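Local coordinates for cytidylyltransferase (Leptospira borgpetersenii serovar Hardjo-bovis, PDB 6OEW), which probably acts as a metal-dependent nucleotidyltransferase of the cytidylyltransferase family, which is expected to transfer a CMP group from CTP to an acceptor, at residues A[178-182]-A[183-187]; A[202-205]-A[206-210]. All blocks are in the same frame, centred on the assembly; numbering follows the deposited sequence.

Interaction 1: A[178-182]-A[183-187]; sequences ENTEK and FKFFE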
loop_
_atom_site.group_PDB
_atom_site.type_symbol
_atom_site.label_atom_id
_atom_site.label_comp_id
_atom_site.label_asym_id
_atom_site.label_seq_id
_atom_site.Cartn_x
_atom_site.Cartn_y
_atom_site.Cartn_z
ATOM N N GLU A 178 -17.371 -7.393 2.008
ATOM C CA GLU A 178 -18.785 -7.494 2.345
ATOM C C GLU A 178 -19.337 -8.904 2.187
ATOM O O GLU A 178 -20.527 -9.119 2.441
ATOM C CB GLU A 178 -19.594 -6.514 1.497
ATOM C CG GLU A 178 -19.119 -5.082 1.597
ATOM C CD GLU A 178 -19.212 -4.532 3.010
ATOM O OE1 GLU A 178 -20.318 -4.577 3.593
ATOM O OE2 GLU A 178 -18.176 -4.062 3.538
ATOM N N ASN A 179 -18.510 -9.865 1.783
ATOM C CA ASN A 179 -18.927 -11.261 1.657
ATOM C C ASN A 179 -17.820 -12.175 2.183
ATOM O O ASN A 179 -17.417 -13.137 1.527
ATOM C CB ASN A 179 -19.270 -11.609 0.208
ATOM C CG ASN A 179 -20.377 -10.729 -0.363
ATOM O OD1 ASN A 179 -21.563 -10.963 -0.114
ATOM N ND2 ASN A 179 -19.993 -9.711 -1.135
ATOM N N THR A 180 -17.313 -11.878 3.386
ATOM C CA THR A 180 -16.121 -12.582 3.873
ATOM C C THR A 180 -16.360 -14.079 3.983
ATOM O O THR A 180 -15.446 -14.880 3.738
ATOM C CB THR A 180 -15.680 -12.037 5.232
ATOM O OG1 THR A 180 -16.752 -12.192 6.174
ATOM C CG2 THR A 180 -15.262 -10.575 5.126
ATOM N N GLU A 181 -17.578 -14.483 4.350
ATOM C CA GLU A 181 -17.840 -15.906 4.536
ATOM C C GLU A 181 -17.814 -16.678 3.222
ATOM O O GLU A 181 -17.901 -17.908 3.245
ATOM C CB GLU A 181 -19.175 -16.113 5.265
ATOM C CG GLU A 181 -20.431 -15.921 4.417
ATOM C CD GLU A 181 -20.678 -14.469 4.013
ATOM O OE1 GLU A 181 -20.119 -13.557 4.657
ATOM O OE2 GLU A 181 -21.434 -14.245 3.045
ATOM N N LYS A 182 -17.655 -15.992 2.088
ATOM C CA LYS A 182 -17.515 -16.640 0.790
ATOM C C LYS A 182 -16.063 -16.932 0.412
ATOM O O LYS A 182 -15.825 -17.604 -0.599
ATOM C CB LYS A 182 -18.161 -15.771 -0.298
ATOM C CG LYS A 182 -19.673 -15.597 -0.127
ATOM C CD LYS A 182 -20.313 -14.836 -1.293
ATOM C CE LYS A 182 -21.818 -14.728 -1.122
ATOM N NZ LYS A 182 -22.464 -16.062 -1.197
ATOM N N PHE A 183 -15.093 -16.462 1.185
ATOM C CA PHE A 183 -13.686 -16.594 0.832
ATOM C C PHE A 183 -12.883 -17.120 2.015
ATOM O O PHE A 183 -13.327 -17.075 3.165
ATOM C CB PHE A 183 -13.100 -15.257 0.385
ATOM C CG PHE A 183 -13.818 -14.642 -0.769
ATOM C CD1 PHE A 183 -13.468 -14.968 -2.066
ATOM C CD2 PHE A 183 -14.843 -13.725 -0.561
ATOM C CE1 PHE A 183 -14.133 -14.393 -3.142
ATOM C CE2 PHE A 183 -15.508 -13.151 -1.635
ATOM C CZ PHE A 183 -15.156 -13.489 -2.920
ATOM N N LYS A 184 -11.686 -17.623 1.716
ATOM C CA LYS A 184 -10.755 -18.031 2.770
ATOM C C LYS A 184 -10.060 -16.753 3.249
ATOM O O LYS A 184 -8.911 -16.444 2.917
ATOM C CB LYS A 184 -9.811 -19.116 2.256
ATOM C CG LYS A 184 -10.590 -20.336 1.744
ATOM C CD LYS A 184 -9.699 -21.473 1.299
ATOM C CE LYS A 184 -10.518 -22.720 0.974
ATOM N NZ LYS A 184 -9.624 -23.850 0.638
ATOM N N PHE A 185 -10.797 -16.016 4.084
ATOM C CA PHE A 185 -10.526 -14.642 4.489
ATOM C C PHE A 185 -9.919 -14.621 5.885
ATOM O O PHE A 185 -10.418 -15.304 6.784
ATOM C CB PHE A 185 -11.846 -13.855 4.479
ATOM C CG PHE A 185 -11.724 -12.410 4.919
ATOM C CD1 PHE A 185 -11.358 -11.422 4.013
ATOM C CD2 PHE A 185 -12.032 -12.039 6.223
ATOM C CE1 PHE A 185 -11.266 -10.089 4.408
ATOM C CE2 PHE A 185 -11.946 -10.709 6.634
ATOM C CZ PHE A 185 -11.563 -9.729 5.722
ATOM N N PHE A 186 -8.854 -13.836 6.070
ATOM C CA PHE A 186 -8.195 -13.733 7.366
ATOM C C PHE A 186 -7.649 -12.336 7.571
ATOM O O PHE A 186 -7.335 -11.631 6.611
ATOM C CB PHE A 186 -7.082 -14.762 7.504
ATOM C CG PHE A 186 -7.613 -16.126 7.598
ATOM C CD1 PHE A 186 -8.109 -16.587 8.800
ATOM C CD2 PHE A 186 -7.750 -16.906 6.462
ATOM C CE1 PHE A 186 -8.662 -17.840 8.882
ATOM C CE2 PHE A 186 -8.294 -18.170 6.538
ATOM C CZ PHE A 186 -8.757 -18.633 7.745
ATOM N N GLU A 187 -7.502 -11.966 8.842
ATOM C CA GLU A 187 -7.086 -10.619 9.199
ATOM C C GLU A 187 -5.864 -10.639 10.107
ATOM O O GLU A 187 -5.669 -11.556 10.906
ATOM C CB GLU A 187 -8.216 -9.868 9.882
ATOM C CG GLU A 187 -9.463 -9.748 9.012
ATOM C CD GLU A 187 -10.517 -8.905 9.683
ATOM O OE1 GLU A 187 -11.477 -9.470 10.251
ATOM O OE2 GLU A 187 -10.347 -7.674 9.673
#

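Interaction 2: A[202-205]-A[206-210]; sequences DTIE and DYETL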
loop_
_atom_site.group_PDB
_atom_site.type_symbol
_atom_site.label_atom_id
_atom_site.label_comp_id
_atom_site.label_asym_id
_atom_site.label_seq_id
_atom_site.Cartn_x
_atom_site.Cartn_y
_atom_site.Cartn_z
ATOM N N ASP A 202 -3.660 12.244 2.036
ATOM C CA ASP A 202 -4.794 12.687 1.260
ATOM C C ASP A 202 -5.031 14.184 1.368
ATOM O O ASP A 202 -5.794 14.716 0.562
ATOM C CB ASP A 202 -6.071 11.967 1.702
ATOM C CG ASP A 202 -6.084 10.507 1.310
ATOM O OD1 ASP A 202 -5.957 10.207 0.093
ATOM O OD2 ASP A 202 -6.229 9.675 2.231
ATOM N N THR A 203 -4.405 14.869 2.327
ATOM C CA THR A 203 -4.561 16.306 2.510
ATOM C C THR A 203 -3.201 16.927 2.790
ATOM O O THR A 203 -2.217 16.235 3.102
ATOM C CB THR A 203 -5.491 16.646 3.677
ATOM O OG1 THR A 203 -4.907 16.130 4.881
ATOM C CG2 THR A 203 -6.864 16.048 3.477
ATOM N N ILE A 204 -3.172 18.259 2.725
ATOM C CA ILE A 204 -1.969 19.010 3.073
ATOM C C ILE A 204 -1.600 18.776 4.535
ATOM O O ILE A 204 -0.415 18.691 4.892
ATOM C CB ILE A 204 -2.179 20.508 2.776
ATOM C CG1 ILE A 204 -2.157 20.753 1.274
ATOM C CG2 ILE A 204 -1.129 21.358 3.473
ATOM C CD1 ILE A 204 -0.950 20.183 0.612
ATOM N N GLU A 205 -2.613 18.676 5.403
ATOM C CA GLU A 205 -2.372 18.412 6.818
ATOM C C GLU A 205 -1.737 17.030 7.021
ATOM O O GLU A 205 -0.892 16.848 7.913
ATOM C CB GLU A 205 -3.689 18.524 7.587
ATOM C CG GLU A 205 -4.289 19.931 7.636
ATOM C CD GLU A 205 -4.871 20.410 6.298
ATOM O OE1 GLU A 205 -5.351 19.572 5.498
ATOM O OE2 GLU A 205 -4.843 21.638 6.049
ATOM N N ASP A 206 -2.136 16.038 6.217
ATOM C CA ASP A 206 -1.468 14.736 6.274
ATOM C C ASP A 206 0.006 14.888 5.942
ATOM O O ASP A 206 0.882 14.325 6.617
ATOM C CB ASP A 206 -2.089 13.762 5.272
ATOM C CG ASP A 206 -3.457 13.261 5.681
ATOM O OD1 ASP A 206 -3.847 13.376 6.859
ATOM O OD2 ASP A 206 -4.151 12.741 4.785
ATOM N N TYR A 207 0.278 15.600 4.847
ATOM C CA TYR A 207 1.627 15.873 4.380
ATOM C C TYR A 207 2.473 16.515 5.468
ATOM O O TYR A 207 3.629 16.129 5.673
ATOM C CB TYR A 207 1.538 16.779 3.145
ATOM C CG TYR A 207 2.836 17.136 2.451
ATOM C CD1 TYR A 207 3.786 16.156 2.126
ATOM C CD2 TYR A 207 3.091 18.443 2.077
ATOM C CE1 TYR A 207 4.978 16.508 1.465
ATOM C CE2 TYR A 207 4.248 18.796 1.416
ATOM C CZ TYR A 207 5.192 17.833 1.104
ATOM O OH TYR A 207 6.350 18.233 0.451
ATOM N N GLU A 208 1.942 17.547 6.130
ATOM C CA GLU A 208 2.684 18.223 7.191
ATOM C C GLU A 208 3.000 17.260 8.328
ATOM O O GLU A 208 4.103 17.274 8.886
ATOM C CB GLU A 208 1.872 19.404 7.728
ATOM C CG GLU A 208 1.537 20.486 6.691
ATOM C CD GLU A 208 0.575 21.554 7.215
ATOM O OE1 GLU A 208 -0.092 21.335 8.248
ATOM O OE2 GLU A 208 0.484 22.621 6.584
ATOM N N THR A 209 2.013 16.440 8.698
ATOM C CA THR A 209 2.204 15.405 9.718
ATOM C C THR A 209 3.314 14.439 9.322
ATOM O O THR A 209 4.209 14.121 10.123
ATOM C CB THR A 209 0.891 14.633 9.910
ATOM O OG1 THR A 209 -0.125 15.531 10.377
ATOM C CG2 THR A 209 1.063 13.453 10.915
ATOM N N LEU A 210 3.247 13.928 8.095
ATOM C CA LEU A 210 4.234 12.956 7.640
ATOM C C LEU A 210 5.612 13.590 7.545
ATOM O O LEU A 210 6.622 12.950 7.855
ATOM C CB LEU A 210 3.808 12.381 6.288
ATOM C CG LEU A 210 2.537 11.524 6.326
ATOM C CD1 LEU A 210 2.028 11.312 4.929
ATOM C CD2 LEU A 210 2.825 10.164 6.982
HETATM O O HOH W 1 -5.821 10.802 4.955
HETATM O O HOH W 2 -6.492 14.458 6.533
#

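Interaction 1: A[178-182]-A[183-187]
A short 3-10 turn, residues 180-182, brings Thr180 against Phe185 and Phe183 just before the chain enters strand 185-187. The turn closes through Phe183 N, which donates to Thr180 O over 3.0 Å with a nearly straight N-H...O angle of 168°; the donor stands well above the carbonyl plane instead of lying on a lone pair. One residue earlier Lys182 N donates to Asn179 O at 2.9 Å. The methyl of Thr180 makes the hydrophobic part of the contact: CG2 sits 3.6 Å from the centroid of the Phe185 ring, nearly on the ring normal, a CH-pi contact over one face. Phe185 reaches it because its CG is anti to the backbone N (chi1 178°), which swings the ring back beneath the turn. The turn links helix 174-178 to an outermost strand of the mixed sheet, and Val176 of that helix touches both Phe183 and Phe185. Backbone bonds of Lys184 and Phe186 join this edge strand and the residue before it to Glu132 and strand 133-135. Lys182 O lies over one face of the Phe183 ring, whereas Asn179 O approaches the edge, 3.4 Å from Phe183 CD2. The amide of Asn179 turns back to the helix, where ND2 donates to Tyr175 O. An inverse gamma turn about Lys184 follows, its Phe185 N to Phe183 O bond weak at 2.9 Å.

Interaction 2: A[202-205]-A[206-210]
The carboxylate of Asp206 offers OD2 to the backbone amides of Asp202 and Thr203, while the Tyr207 ring meets Ile204 O obliquely. OD2 accepts from Asp202 N at 2.8 Å through its anti lone pair, and more weakly from Thr203 N at 3.3 Å. Its partner OD1 is held by Asn240 ND2 and by a water that also bonds Thr203 OG1, so both oxygens are gripped and the carboxylate's rotation is restrained. In return Thr203 OG1 accepts from Asp206 N (3.1 Å, N-H...O 156°); with chi1 62° the hydroxyl lies between the backbone N and the carbonyl carbon, facing the first turn. With the weak Thr203 N to OD2 bond this makes a capping box, Thr203 being the N-cap of helix 204-214; the shorter bond from Asp202 N is an addition to it. The positive end of the helix dipole would probably favour the negative carboxylate of Asp206. A second water donates to OD2 of both Asp202 and Asp206, bridging two acidic groups whose OD2 atoms are 4.5 Å apart. Asp202 also forms a salt bridge with Lys27, and its nearest side-chain atom is about 4 Å from a bound magnesium ion. Farther along, Glu205 O accepts from Thr209 N at 3.0 Å and from Thr209 OG1 at 2.9 Å, the donors arriving from opposite faces of the carbonyl plane. Gln239 N also bonds that hydroxyl.

How the interactions relate
Both contacts are local and lie where a helix meets the chain beside it, but at opposite ends: interaction 1 follows helix 174-178 and leads into strand 185-187, whereas interaction 2 starts helix 204-214. Their centres are 33 Å apart and their nearest atoms about 18 Å, with no touch between them. Interaction 1 is a surface contact away from the annotated site, built from a 3-10 backbone bond and a threonine methyl set on an aromatic face. Interaction 2 is partly buried, with Asp206 and Thr209 inside, and relies on polar groups and ordered waters. Its acidic beginning approaches the magnesium ion, while interaction 1 belongs to the border of the mixed sheet.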